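Local coordinates for protein zebrafish RNase5 (Danio rerio, PDB 3LJE) that probably cleaves RNA as a hydrolase of the pancreatic ribonuclease family, within the zebrafish RNase/angiogenin group, at residues T68-L73 with Y106-C111; V48-Q53 with V117-G122. One frame throughout, in Å; residues are numbered along the deposited sequence. Where two conformers were deposited one is given.

Contact 1: residues T68-L73 with Y106-C111; sequences TPVNNL and YIVLGC
Leu-73 and Gly-110 bring their CA atoms to 4.8 Å, the closest pair of CA atoms between 68-73 and 106-111, where a tight beta hairpin of the pancreatic ribonuclease fold joins strand 97-112. Val-70 to Leu-73 form a type II' turn, closed by two backbone hydrogen bonds: Val-70 N to Leu-73 O and Leu-73 N to Val-70 O, both 2.9 Å. Asn-71 takes the positive phi (61°) that this turn requires at its second position. No direct hydrogen bond links the two segments. Strand 73-76 supplies the backbone pairing, with Phe-74 hydrogen-bonded to Leu-109 through the backbone, while the turn itself meets 106-111 by packing and one water.

Leu-73 does most of this work. Its CB lies 3.3 Å from Leu-109 O and 3.5 Å from Val-108 CG1, while its CD1 also touches that methyl; the two side chains cross at about a right angle. In Val-108, CG1 stands anti to the backbone N (chi1 178°), which puts this branch against Leu-73. Val-70 CG2 approaches the same methyl, but a second conformer of Val-70 makes this contact less certain. The other branch of Leu-73 covers backbone: CD2 rests 3.6 Å from Gly-110 CA. Beyond Gly-110, Cys-111 is tied by a disulfide to Cys-63. At that end one water spans the segments, donating to Asn-72 O at 2.7 Å and accepting from Cys-111 N at 2.9 Å.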
ATOM      1  N   THR A  68     -13.457   4.261  10.040  1.00 19.03           N
ATOM      2  CA  THR A  68     -14.903   4.445   9.846  1.00 19.76           C
ATOM      3  C   THR A  68     -15.284   3.788   8.539  1.00 19.45           C
ATOM      4  O   THR A  68     -14.522   3.728   7.593  1.00 20.64           O
ATOM      5  CB  THR A  68     -15.295   5.905   9.882  1.00 16.70           C
ATOM      6  OG1 THR A  68     -14.806   6.572   8.730  1.00 21.20           O
ATOM      7  CG2 THR A  68     -14.711   6.644  11.179  1.00 21.05           C
ATOM      8  N   PRO A  69     -16.536   3.275   8.449  1.00 22.39           N
ATOM      9  CA  PRO A  69     -16.956   2.609   7.184  1.00 22.39           C
ATOM     10  C   PRO A  69     -17.186   3.514   6.055  1.00 21.91           C
ATOM     11  O   PRO A  69     -17.824   4.553   6.239  1.00 23.59           O
ATOM     12  CB  PRO A  69     -18.258   1.854   7.568  1.00 23.50           C
ATOM     13  CG  PRO A  69     -18.314   1.830   9.132  1.00 25.55           C
ATOM     14  CD  PRO A  69     -17.475   3.086   9.582  1.00 22.70           C
ATOM     15  N   VAL A  70     -16.690   3.217   4.846  1.00 20.13           N
ATOM     16  CA  VAL A  70     -16.981   4.016   3.682  1.00 20.47           C
ATOM     17  C   VAL A  70     -17.226   2.987   2.582  1.00 21.87           C
ATOM     18  O   VAL A  70     -16.319   2.299   2.168  1.00 19.55           O
ATOM     19  CB  VAL A  70     -15.794   4.948   3.297  0.66 22.22           C
ATOM     20  CG1 VAL A  70     -15.629   6.015   4.371  0.66 21.08           C
ATOM     21  CG2 VAL A  70     -14.451   4.102   3.204  0.66 22.80           C
ATOM     22  N   ASN A  71     -18.505   2.834   2.181  1.00 21.70           N
ATOM     23  CA  ASN A  71     -18.870   1.832   1.180  1.00 21.36           C
ATOM     24  C   ASN A  71     -18.474   0.500   1.824  1.00 21.01           C
ATOM     25  O   ASN A  71     -18.861   0.305   2.995  1.00 23.73           O
ATOM     26  CB  ASN A  71     -18.208   2.183  -0.138  1.00 22.05           C
ATOM     27  CG  ASN A  71     -18.920   3.369  -0.806  1.00 25.86           C
ATOM     28  OD1 ASN A  71     -20.042   3.648  -0.425  1.00 27.06           O
ATOM     29  ND2 ASN A  71     -18.278   4.083  -1.743  1.00 28.69           N
ATOM     30  N   ASN A  72     -17.711  -0.369   1.166  1.00 20.23           N
ATOM     31  CA  ASN A  72     -17.383  -1.639   1.804  1.00 18.72           C
ATOM     32  C   ASN A  72     -15.966  -1.593   2.436  1.00 19.13           C
ATOM     33  O   ASN A  72     -15.430  -2.652   2.804  1.00 19.56           O
ATOM     34  CB  ASN A  72     -17.355  -2.733   0.762  1.00 18.06           C
ATOM     35  CG  ASN A  72     -18.709  -2.798   0.046  1.00 18.98           C
ATOM     36  OD1 ASN A  72     -19.745  -2.887   0.739  1.00 18.93           O
ATOM     37  ND2 ASN A  72     -18.719  -2.658  -1.276  1.00 19.88           N
ATOM     38  N   LEU A  73     -15.389  -0.396   2.425  1.00 18.67           N
ATOM     39  CA  LEU A  73     -14.021  -0.291   2.938  1.00 17.56           C
ATOM     40  C   LEU A  73     -14.002   0.457   4.258  1.00 18.50           C
ATOM     41  O   LEU A  73     -15.091   0.757   4.850  1.00 16.41           O
ATOM     42  CB  LEU A  73     -13.240   0.424   1.861  1.00 18.29           C
ATOM     43  CG  LEU A  73     -13.344  -0.286   0.449  1.00 20.04           C
ATOM     44  CD1 LEU A  73     -12.543   0.547  -0.640  1.00 22.85           C
ATOM     45  CD2 LEU A  73     -12.788  -1.704   0.567  1.00 17.83           C
ATOM     46  N   TYR A 106      -6.379  10.844   4.041  1.00 18.98           N
ATOM     47  CA  TYR A 106      -7.150   9.861   4.742  1.00 18.14           C
ATOM     48  C   TYR A 106      -7.013   8.569   3.897  1.00 20.67           C
ATOM     49  O   TYR A 106      -7.394   8.588   2.711  1.00 26.43           O
ATOM     50  CB  TYR A 106      -8.660  10.305   4.813  1.00 16.28           C
ATOM     51  CG  TYR A 106      -8.784  11.448   5.824  1.00 16.31           C
ATOM     52  CD1 TYR A 106      -8.996  11.203   7.118  1.00 17.21           C
ATOM     53  CD2 TYR A 106      -8.599  12.796   5.399  1.00 17.81           C
ATOM     54  CE1 TYR A 106      -9.039  12.237   8.080  1.00 19.29           C
ATOM     55  CE2 TYR A 106      -8.645  13.878   6.342  1.00 18.81           C
ATOM     56  CZ  TYR A 106      -8.876  13.568   7.672  1.00 18.83           C
ATOM     57  OH  TYR A 106      -9.033  14.582   8.587  1.00 21.64           O
ATOM     58  N   ILE A 107      -6.564   7.477   4.481  1.00 17.48           N
ATOM     59  CA  ILE A 107      -6.353   6.286   3.722  1.00 15.63           C
ATOM     60  C   ILE A 107      -7.616   5.414   3.862  1.00 15.94           C
ATOM     61  O   ILE A 107      -8.236   5.387   4.924  1.00 17.03           O
ATOM     62  CB  ILE A 107      -5.103   5.528   4.188  1.00 16.28           C
ATOM     63  CG1 ILE A 107      -5.167   5.206   5.720  1.00 15.09           C
ATOM     64  CG2 ILE A 107      -3.845   6.385   3.841  1.00 14.55           C
ATOM     65  CD1 ILE A 107      -4.074   4.256   6.233  1.00 17.70           C
ATOM     66  N   VAL A 108      -7.885   4.673   2.783  1.00 14.71           N
ATOM     67  CA  VAL A 108      -9.060   3.802   2.714  1.00 13.79           C
ATOM     68  C   VAL A 108      -8.537   2.390   2.454  1.00 15.00           C
ATOM     69  O   VAL A 108      -7.851   2.182   1.456  1.00 16.79           O
ATOM     70  CB  VAL A 108      -9.936   4.261   1.562  1.00 15.32           C
ATOM     71  CG1 VAL A 108     -11.171   3.276   1.490  1.00 15.87           C
ATOM     72  CG2 VAL A 108     -10.407   5.749   1.860  1.00 17.60           C
ATOM     73  N   LEU A 109      -8.915   1.477   3.329  1.00 14.93           N
ATOM     74  CA  LEU A 109      -8.461   0.086   3.272  1.00 16.66           C
ATOM     75  C   LEU A 109      -9.583  -0.927   3.162  1.00 17.43           C
ATOM     76  O   LEU A 109     -10.695  -0.645   3.638  1.00 18.93           O
ATOM     77  CB  LEU A 109      -7.764  -0.236   4.579  1.00 15.89           C
ATOM     78  CG  LEU A 109      -6.609   0.719   5.045  1.00 15.84           C
ATOM     79  CD1 LEU A 109      -5.980   0.161   6.402  1.00 15.67           C
ATOM     80  CD2 LEU A 109      -5.606   0.937   3.892  1.00 15.54           C
ATOM     81  N   GLY A 110      -9.296  -2.058   2.530  1.00 17.46           N
ATOM     82  CA  GLY A 110     -10.196  -3.222   2.582  1.00 17.16           C
ATOM     83  C   GLY A 110      -9.665  -3.934   3.801  1.00 19.46           C
ATOM     84  O   GLY A 110      -8.413  -3.969   4.066  1.00 19.64           O
ATOM     85  N   CYS A 111     -10.574  -4.496   4.606  1.00 19.12           N
ATOM     86  CA  CYS A 111     -10.237  -5.193   5.835  1.00 21.45           C
ATOM     87  C   CYS A 111     -10.974  -6.533   5.879  1.00 23.58           C
ATOM     88  O   CYS A 111     -12.085  -6.651   5.354  1.00 23.93           O
ATOM     89  CB  CYS A 111     -10.734  -4.397   7.044  1.00 21.49           C
ATOM     90  SG  CYS A 111     -10.028  -2.709   7.168  1.00 20.01           S
TER
HETATM   91  O   HOH W   1     -13.332  -4.200   3.671  1.00 21.25           O

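Contact 2: residues V48-Q53 with V117-G122; sequences VNTFIQ and VHYDEG. With SO4 (sulfate ion), chain C.
Thr-50 and Glu-121 are joined by two hydrogen bonds to one carboxylate. Thr-50 N donates to Glu-121 OE2 at 2.7 Å (156°), meeting it on the syn side, close to the carboxylate plane. Thr-50 OG1 gives the second, to Glu-121 OE1; at 2.5 Å it is very short and its length doubtful. OG1 is also hydrogen-bonded to Thr-84. Together the two bonds limit rotation of the carboxylate.

Packing centres on the Tyr-119 ring: CG, anti to the backbone N (chi1 -180°), lies toward 48-53, where Thr-50 and Ile-52 meet the ring. Thr-50 CB lies 3.5 Å from Tyr-119 CE2, Thr-50 CG2 is equally near Tyr-119 OH, and Ile-52 CD1 approaches Tyr-119 CD1 at 3.9 Å. An alanine in place of Tyr-119 would probably open a gap beside Ile-52 CD1 and Thr-50 CG2, leaving both less firmly packed.

A sulfate, probably from the crystallisation liquor, accepts from Tyr-119 N at 3.0 Å, almost straight (172°), and is also hydrogen-bonded to His-18 NE2 and Lys-46 NZ. Its place near His-118 is consistent with the phosphate-binding active site of pancreatic-type ribonucleases; the threonine-to-carboxylate pairing recalls the threonine–glutamine bond that obstructs the pyrimidine site in angiogenin.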
ATOM      1  N   VAL A  48       0.696   2.573 -10.349  1.00 18.63           N
ATOM      2  CA  VAL A  48       0.655   3.485  -9.136  1.00 17.69           C
ATOM      3  C   VAL A  48       0.722   2.615  -7.905  1.00 15.62           C
ATOM      4  O   VAL A  48       0.040   1.574  -7.806  1.00 16.80           O
ATOM      5  CB  VAL A  48      -0.499   4.508  -9.164  0.50 17.32           C
ATOM      6  CG1 VAL A  48      -0.552   5.283  -7.857  0.50 14.24           C
ATOM      7  CG2 VAL A  48      -0.347   5.471 -10.342  0.50 17.83           C
ATOM      8  N   ASN A  49       1.562   2.986  -6.905  1.00 15.75           N
ATOM      9  CA  ASN A  49       1.523   2.163  -5.716  1.00 14.62           C
ATOM     10  C   ASN A  49       1.916   3.077  -4.545  1.00 16.52           C
ATOM     11  O   ASN A  49       2.998   3.697  -4.525  1.00 14.59           O
ATOM     12  CB  ASN A  49       2.561   1.022  -5.823  1.00 15.53           C
ATOM     13  CG  ASN A  49       2.492   0.078  -4.635  1.00 16.15           C
ATOM     14  OD1 ASN A  49       1.684  -0.856  -4.630  1.00 16.44           O
ATOM     15  ND2 ASN A  49       3.308   0.358  -3.574  1.00 16.37           N
ATOM     16  N   THR A  50       1.015   3.131  -3.571  1.00 14.17           N
ATOM     17  CA  THR A  50       1.327   3.930  -2.430  1.00 14.62           C
ATOM     18  C   THR A  50       1.870   3.136  -1.242  1.00 14.03           C
ATOM     19  O   THR A  50       1.300   2.122  -0.810  1.00 14.65           O
ATOM     20  CB  THR A  50      -0.039   4.653  -1.988  1.00 16.91           C
ATOM     21  OG1 THR A  50      -0.441   5.409  -3.108  1.00 15.22           O
ATOM     22  CG2 THR A  50       0.158   5.524  -0.636  1.00 16.25           C
ATOM     23  N   PHE A  51       2.884   3.727  -0.591  1.00 12.50           N
ATOM     24  CA  PHE A  51       3.415   3.199   0.656  1.00 13.21           C
ATOM     25  C   PHE A  51       2.978   4.101   1.829  1.00 13.40           C
ATOM     26  O   PHE A  51       3.229   5.314   1.811  1.00 13.33           O
ATOM     27  CB  PHE A  51       4.970   3.208   0.604  1.00 14.67           C
ATOM     28  CG  PHE A  51       5.485   2.269  -0.454  1.00 13.02           C
ATOM     29  CD1 PHE A  51       5.619   0.878  -0.128  1.00 11.19           C
ATOM     30  CD2 PHE A  51       5.798   2.741  -1.752  1.00 13.83           C
ATOM     31  CE1 PHE A  51       6.082  -0.036  -1.156  1.00 13.47           C
ATOM     32  CE2 PHE A  51       6.277   1.837  -2.732  1.00 15.76           C
ATOM     33  CZ  PHE A  51       6.409   0.471  -2.429  1.00 13.14           C
ATOM     34  N   ILE A  52       2.318   3.505   2.795  1.00 13.67           N
ATOM     35  CA  ILE A  52       1.860   4.252   3.956  1.00 14.46           C
ATOM     36  C   ILE A  52       3.093   4.270   4.895  1.00 14.35           C
ATOM     37  O   ILE A  52       3.662   3.204   5.274  1.00 14.55           O
ATOM     38  CB  ILE A  52       0.735   3.511   4.675  1.00 13.93           C
ATOM     39  CG1 ILE A  52      -0.466   3.306   3.672  1.00 14.42           C
ATOM     40  CG2 ILE A  52       0.321   4.329   5.998  1.00 12.30           C
ATOM     41  CD1 ILE A  52      -1.447   2.164   4.270  1.00 16.22           C
ATOM     42  N   GLN A  53       3.457   5.482   5.345  1.00 14.77           N
ATOM     43  CA  GLN A  53       4.641   5.619   6.273  1.00 15.36           C
ATOM     44  C   GLN A  53       4.285   5.411   7.692  1.00 14.87           C
ATOM     45  O   GLN A  53       4.279   6.332   8.495  1.00 16.17           O
ATOM     46  CB  GLN A  53       5.299   7.008   6.014  1.00 16.20           C
ATOM     47  CG  GLN A  53       5.895   7.085   4.629  1.00 15.45           C
ATOM     48  CD  GLN A  53       6.321   8.538   4.377  1.00 19.03           C
ATOM     49  OE1 GLN A  53       5.411   9.427   4.398  1.00 19.67           O
ATOM     50  NE2 GLN A  53       7.668   8.809   4.085  1.00 16.14           N
ATOM     51  N   VAL A 117      -6.251  -5.842   4.084  1.00 19.34           N
ATOM     52  CA  VAL A 117      -5.938  -6.715   2.935  1.00 20.63           C
ATOM     53  C   VAL A 117      -5.889  -5.966   1.642  1.00 21.34           C
ATOM     54  O   VAL A 117      -5.614  -6.567   0.574  1.00 24.14           O
ATOM     55  CB  VAL A 117      -7.079  -7.838   2.867  1.00 20.69           C
ATOM     56  CG1 VAL A 117      -6.902  -8.726   4.083  1.00 23.69           C
ATOM     57  CG2 VAL A 117      -8.498  -7.151   2.872  1.00 19.64           C
ATOM     58  N   HIS A 118      -6.197  -4.647   1.645  1.00 20.39           N
ATOM     59  CA  HIS A 118      -6.197  -3.953   0.385  1.00 19.64           C
ATOM     60  C   HIS A 118      -6.044  -2.458   0.663  1.00 18.09           C
ATOM     61  O   HIS A 118      -6.534  -1.973   1.678  1.00 18.31           O
ATOM     62  CB  HIS A 118      -7.581  -4.249  -0.314  1.00 21.82           C
ATOM     63  CG  HIS A 118      -7.870  -3.396  -1.495  1.00 26.07           C
ATOM     64  ND1 HIS A 118      -7.288  -3.610  -2.733  1.00 26.43           N
ATOM     65  CD2 HIS A 118      -8.674  -2.294  -1.632  1.00 26.02           C
ATOM     66  CE1 HIS A 118      -7.712  -2.685  -3.586  1.00 26.60           C
ATOM     67  NE2 HIS A 118      -8.552  -1.877  -2.948  1.00 29.01           N
ATOM     68  N   TYR A 119      -5.373  -1.781  -0.238  1.00 19.12           N
ATOM     69  CA  TYR A 119      -5.201  -0.334  -0.187  1.00 17.90           C
ATOM     70  C   TYR A 119      -5.951   0.270  -1.339  1.00 19.14           C
ATOM     71  O   TYR A 119      -5.742  -0.104  -2.506  1.00 18.35           O
ATOM     72  CB  TYR A 119      -3.721   0.070  -0.290  1.00 18.28           C
ATOM     73  CG  TYR A 119      -3.584   1.616  -0.231  1.00 17.55           C
ATOM     74  CD1 TYR A 119      -3.630   2.276   1.009  1.00 20.11           C
ATOM     75  CD2 TYR A 119      -3.443   2.388  -1.372  1.00 15.79           C
ATOM     76  CE1 TYR A 119      -3.549   3.664   1.109  1.00 20.56           C
ATOM     77  CE2 TYR A 119      -3.313   3.796  -1.267  1.00 16.41           C
ATOM     78  CZ  TYR A 119      -3.387   4.390  -0.006  1.00 20.31           C
ATOM     79  OH  TYR A 119      -3.283   5.753   0.104  1.00 21.64           O
ATOM     80  N   ASP A 120      -6.827   1.227  -1.113  1.00 17.42           N
ATOM     81  CA  ASP A 120      -7.532   1.858  -2.233  1.00 19.35           C
ATOM     82  C   ASP A 120      -6.728   3.056  -2.740  1.00 18.66           C
ATOM     83  O   ASP A 120      -6.612   4.048  -2.037  1.00 20.69           O
ATOM     84  CB  ASP A 120      -8.923   2.306  -1.786  1.00 22.25           C
ATOM     85  CG  ASP A 120      -9.788   2.903  -2.883  1.00 25.66           C
ATOM     86  OD1 ASP A 120      -9.277   3.113  -4.005  1.00 29.64           O
ATOM     87  OD2 ASP A 120     -10.994   3.164  -2.622  1.00 30.81           O
ATOM     88  N   GLU A 121      -6.181   2.964  -3.967  1.00 17.99           N
ATOM     89  CA  GLU A 121      -5.365   4.080  -4.516  1.00 20.35           C
ATOM     90  C   GLU A 121      -6.221   5.288  -4.905  1.00 25.40           C
ATOM     91  O   GLU A 121      -5.705   6.402  -5.033  1.00 28.43           O
ATOM     92  CB  GLU A 121      -4.560   3.665  -5.759  1.00 21.10           C
ATOM     93  CG  GLU A 121      -3.498   2.603  -5.503  1.00 17.16           C
ATOM     94  CD  GLU A 121      -2.285   3.094  -4.716  1.00 15.04           C
ATOM     95  OE1 GLU A 121      -2.144   4.318  -4.531  1.00 17.59           O
ATOM     96  OE2 GLU A 121      -1.481   2.235  -4.273  1.00 17.25           O
ATOM     97  N   GLY A 122      -7.515   5.100  -5.106  1.00 29.09           N
ATOM     98  CA  GLY A 122      -8.353   6.255  -5.437  1.00 34.38           C
ATOM     99  C   GLY A 122      -8.774   6.152  -6.909  1.00 37.47           C
ATOM    100  O   GLY A 122      -8.084   5.385  -7.681  1.00 40.71           O
TER
HETATM  101  S   SO4 C1000      -3.828  -3.292  -3.859  0.89 44.49           S
HETATM  102  O1  SO4 C1000      -4.322  -1.888  -4.432  0.89 40.13           O
HETATM  103  O2  SO4 C1000      -4.070  -3.494  -2.332  0.89 31.93           O
HETATM  104  O3  SO4 C1000      -4.528  -4.402  -4.630  0.89 41.74           O
HETATM  105  O4  SO4 C1000      -2.290  -3.332  -4.236  0.89 35.25           O

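How the contacts relate
Contact 1 is nested along the chain inside the loop that contact 2 closes, and their centres lie 12 Å apart. Their bridge is the pairing of strands 97-112 and 115-119: Gly-110 O with Val-117 N and Gly-110 N with His-118 O, each 2.9 Å, are probable hydrogen bonds, and Val-117 and His-118 facing the one glycine make a classic beta bulge. A smaller junction sets Leu-73 CD1 3.6 Å from Asp-120 OD2. Contact 2, its centre about 3 Å from that of the chain, borders the probable phosphate site; contact 1, centred about 13 Å out on the edge of 97-112 that pairs with 73-76, connects to it through Gly-110 and the strand bearing His-118 and Tyr-119.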